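Local structure of coenzyme F420-dependent N(5),N(10)-methenyltetrahydromethanopterin reductase-related protein (Desulfurobacterium thermolithotrophum DSM 11699, 6HUZ) at residues A[217-222]-A[282-287]. The protein is an [Fe]-hydrogenase paralog, HmdII, that binds the iron-guanylylpyridinol cofactor and uses tetrahydrofolate derivatives as substrates. Numbering follows the deposited sequence.
Sequences AIEYYK and PLTVTA
Glu-219, in the middle of helix 207-228, places its carboxylate at the N-terminal end of helix 282-292 and takes up backbone N-H groups of its first turn. A buried carboxylate from one helix thus accepts the N-H groups of Leu-283 and Thr-284 at the start of another, within the helical C-terminal part of an Hmd-type protein. The two helix segments run at 115° to each other, with axes 9.8 Å apart. Of residues 217-222, Glu-219 makes nearly all of the contact with 282-287.

Three hydrogen bonds hold the carboxylate. OE2 of Glu-219 accepts from Leu-283 N at 3.0 Å through its syn lone pair. OE1 of Glu-219 accepts from Thr-284 N at 2.8 Å, on the syn side but 28° out of the carboxylate plane. Thr-284 OG1 donates to Glu-219 OE1 at 2.7 Å, on the anti lone pair of that oxygen. Both oxygens are thus engaged and rotation of the group is restrained. The positive end of the helix dipole would probably help to stabilise the buried negative charge. CG of Glu-219 stands anti to its own N (chi1 -177°), and the extended chain beyond it carries the carboxylate across to the other helix. With an alanine at Glu-219, the N-H groups of Leu-283 and Thr-284 would probably lose their acceptor and a gap would open between the helices.

Around the contact, Tyr-220 packs on helix 232-262, and Leu-283 meets Thr-286 of the second subunit. Gln-281 NE2 is hydrogen-bonded to Thr-284 OG1.

Carbon-oxygen van der Waals contacts complete the junction. CB of Leu-283 lies against OE2 of Glu-219. CG and CD of Pro-282 touch the same oxygen: Pro-282 CD lies 3.4 Å from Glu-219 OE2.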
ATOM      1  N   ALA A 217       1.137  -5.699  -7.581  1.00 25.21           N
ATOM      2  CA  ALA A 217      -0.249  -6.172  -7.405  1.00 23.74           C
ATOM      3  C   ALA A 217      -0.723  -6.842  -8.674  1.00 29.82           C
ATOM      4  O   ALA A 217      -1.471  -7.820  -8.604  1.00 26.60           O
ATOM      5  CB  ALA A 217      -1.173  -5.017  -7.074  1.00 24.46           C
ATOM      6  N   ILE A 218      -0.316  -6.321  -9.834  1.00 24.45           N
ATOM      7  CA  ILE A 218      -0.750  -6.943 -11.085  1.00 24.03           C
ATOM      8  C   ILE A 218       0.002  -8.269 -11.227  1.00 28.02           C
ATOM      9  O   ILE A 218      -0.580  -9.251 -11.670  1.00 28.24           O
ATOM     10  CB  ILE A 218      -0.516  -6.015 -12.286  1.00 26.90           C
ATOM     11  CG1 ILE A 218      -1.310  -4.696 -12.109  1.00 27.46           C
ATOM     12  CG2 ILE A 218      -0.905  -6.722 -13.590  1.00 32.85           C
ATOM     13  CD1 ILE A 218      -2.807  -4.876 -11.843  1.00 36.84           C
ATOM     14  N   GLU A 219       1.267  -8.304 -10.827  1.00 26.77           N
ATOM     15  CA  GLU A 219       2.009  -9.552 -10.918  1.00 28.69           C
ATOM     16  C   GLU A 219       1.323 -10.614 -10.036  1.00 31.05           C
ATOM     17  O   GLU A 219       1.120 -11.736 -10.479  1.00 28.63           O
ATOM     18  CB  GLU A 219       3.472  -9.355 -10.505  1.00 29.28           C
ATOM     19  CG  GLU A 219       4.288 -10.631 -10.668  1.00 33.92           C
ATOM     20  CD  GLU A 219       5.788 -10.418 -10.701  1.00 37.50           C
ATOM     21  OE1 GLU A 219       6.487 -11.055  -9.881  1.00 33.90           O
ATOM     22  OE2 GLU A 219       6.268  -9.623 -11.546  1.00 35.32           O
ATOM     23  N   TYR A 220       0.927 -10.243  -8.815  1.00 28.92           N
ATOM     24  CA  TYR A 220       0.258 -11.166  -7.899  1.00 28.12           C
ATOM     25  C   TYR A 220      -1.115 -11.567  -8.465  1.00 29.23           C
ATOM     26  O   TYR A 220      -1.543 -12.701  -8.311  1.00 27.30           O
ATOM     27  CB  TYR A 220       0.150 -10.536  -6.494  1.00 26.26           C
ATOM     28  CG  TYR A 220      -0.889 -11.205  -5.644  1.00 26.18           C
ATOM     29  CD1 TYR A 220      -0.722 -12.520  -5.215  1.00 26.85           C
ATOM     30  CD2 TYR A 220      -2.064 -10.544  -5.296  1.00 25.92           C
ATOM     31  CE1 TYR A 220      -1.699 -13.163  -4.464  1.00 28.21           C
ATOM     32  CE2 TYR A 220      -3.060 -11.188  -4.558  1.00 27.63           C
ATOM     33  CZ  TYR A 220      -2.870 -12.497  -4.146  1.00 31.53           C
ATOM     34  OH  TYR A 220      -3.851 -13.138  -3.431  1.00 28.61           O
ATOM     35  N   TYR A 221      -1.806 -10.651  -9.121  1.00 25.89           N
ATOM     36  CA  TYR A 221      -3.098 -10.979  -9.716  1.00 25.90           C
ATOM     37  C   TYR A 221      -2.891 -12.044 -10.815  1.00 30.48           C
ATOM     38  O   TYR A 221      -3.665 -13.004 -10.900  1.00 28.87           O
ATOM     39  CB  TYR A 221      -3.723  -9.695 -10.326  1.00 26.58           C
ATOM     40  CG  TYR A 221      -4.795  -9.977 -11.341  1.00 29.18           C
ATOM     41  CD1 TYR A 221      -6.112 -10.160 -10.956  1.00 31.31           C
ATOM     42  CD2 TYR A 221      -4.495 -10.065 -12.694  1.00 30.87           C
ATOM     43  CE1 TYR A 221      -7.106 -10.431 -11.884  1.00 33.37           C
ATOM     44  CE2 TYR A 221      -5.480 -10.342 -13.632  1.00 32.19           C
ATOM     45  CZ  TYR A 221      -6.785 -10.534 -13.220  1.00 36.54           C
ATOM     46  OH  TYR A 221      -7.783 -10.795 -14.124  1.00 39.14           O
ATOM     47  N   LYS A 222      -1.857 -11.878 -11.673  1.00 30.09           N
ATOM     48  CA  LYS A 222      -1.616 -12.876 -12.751  1.00 29.61           C
ATOM     49  C   LYS A 222      -1.261 -14.263 -12.171  1.00 30.18           C
ATOM     50  O   LYS A 222      -1.738 -15.276 -12.680  1.00 31.97           O
ATOM     51  CB  LYS A 222      -0.515 -12.384 -13.702  1.00 30.17           C
ATOM     52  CG  LYS A 222      -1.015 -11.337 -14.702  1.00 44.28           C
ATOM     53  CD  LYS A 222       0.046 -10.312 -15.043  1.00 49.01           C
ATOM     54  CE  LYS A 222       1.270 -10.900 -15.689  1.00 46.59           C
ATOM     55  NZ  LYS A 222       2.500 -10.206 -15.241  1.00 51.60           N
ATOM     56  N   PRO A 282       8.871 -11.492 -12.657  1.00 33.61           N
ATOM     57  CA  PRO A 282      10.093 -10.658 -12.519  1.00 33.02           C
ATOM     58  C   PRO A 282      10.220  -9.885 -11.206  1.00 31.52           C
ATOM     59  O   PRO A 282      11.279  -9.881 -10.608  1.00 31.85           O
ATOM     60  CB  PRO A 282       9.977  -9.656 -13.674  1.00 34.62           C
ATOM     61  CG  PRO A 282       8.587  -9.790 -14.185  1.00 37.27           C
ATOM     62  CD  PRO A 282       8.128 -11.153 -13.885  1.00 33.58           C
ATOM     63  N   LEU A 283       9.162  -9.201 -10.779  1.00 24.88           N
ATOM     64  CA  LEU A 283       9.242  -8.450  -9.530  1.00 25.69           C
ATOM     65  C   LEU A 283       9.391  -9.343  -8.307  1.00 28.56           C
ATOM     66  O   LEU A 283      10.171  -9.008  -7.427  1.00 31.93           O
ATOM     67  CB  LEU A 283       8.016  -7.541  -9.362  1.00 26.91           C
ATOM     68  CG  LEU A 283       7.954  -6.336 -10.294  1.00 33.37           C
ATOM     69  CD1 LEU A 283       6.641  -5.597 -10.126  1.00 34.44           C
ATOM     70  CD2 LEU A 283       9.123  -5.390 -10.066  1.00 35.75           C
ATOM     71  N   THR A 284       8.673 -10.483  -8.233  1.00 26.69           N
ATOM     72  CA  THR A 284       8.796 -11.348  -7.040  1.00 27.56           C
ATOM     73  C   THR A 284      10.249 -11.786  -6.903  1.00 28.39           C
ATOM     74  O   THR A 284      10.896 -11.651  -5.843  1.00 24.56           O
ATOM     75  CB  THR A 284       7.917 -12.609  -7.175  1.00 33.65           C
ATOM     76  OG1 THR A 284       6.576 -12.262  -7.504  1.00 32.81           O
ATOM     77  CG2 THR A 284       7.916 -13.449  -5.901  1.00 28.78           C
ATOM     78  N   VAL A 285      10.781 -12.289  -8.012  1.00 26.61           N
ATOM     79  CA  VAL A 285      12.167 -12.747  -8.017  1.00 28.08           C
ATOM     80  C   VAL A 285      13.148 -11.614  -7.682  1.00 33.71           C
ATOM     81  O   VAL A 285      14.082 -11.812  -6.898  1.00 34.98           O
ATOM     82  CB  VAL A 285      12.446 -13.391  -9.383  1.00 34.07           C
ATOM     83  CG1 VAL A 285      13.919 -13.357  -9.700  1.00 35.52           C
ATOM     84  CG2 VAL A 285      11.910 -14.821  -9.421  1.00 35.23           C
ATOM     85  N   THR A 286      12.936 -10.432  -8.262  1.00 32.51           N
ATOM     86  CA  THR A 286      13.812  -9.303  -8.000  1.00 32.44           C
ATOM     87  C   THR A 286      13.688  -8.889  -6.534  1.00 33.43           C
ATOM     88  O   THR A 286      14.691  -8.587  -5.900  1.00 34.15           O
ATOM     89  CB  THR A 286      13.492  -8.139  -8.958  1.00 31.30           C
ATOM     90  OG1 THR A 286      13.794  -8.557 -10.285  1.00 36.69           O
ATOM     91  CG2 THR A 286      14.329  -6.897  -8.683  1.00 37.05           C
ATOM     92  N   ALA A 287      12.463  -8.841  -5.999  1.00 30.05           N
ATOM     93  CA  ALA A 287      12.261  -8.450  -4.606  1.00 25.51           C
ATOM     94  C   ALA A 287      12.884  -9.466  -3.665  1.00 34.26           C
ATOM     95  O   ALA A 287      13.531  -9.090  -2.690  1.00 34.69           O
ATOM     96  CB  ALA A 287      10.767  -8.294  -4.314  1.00 24.22           C
TER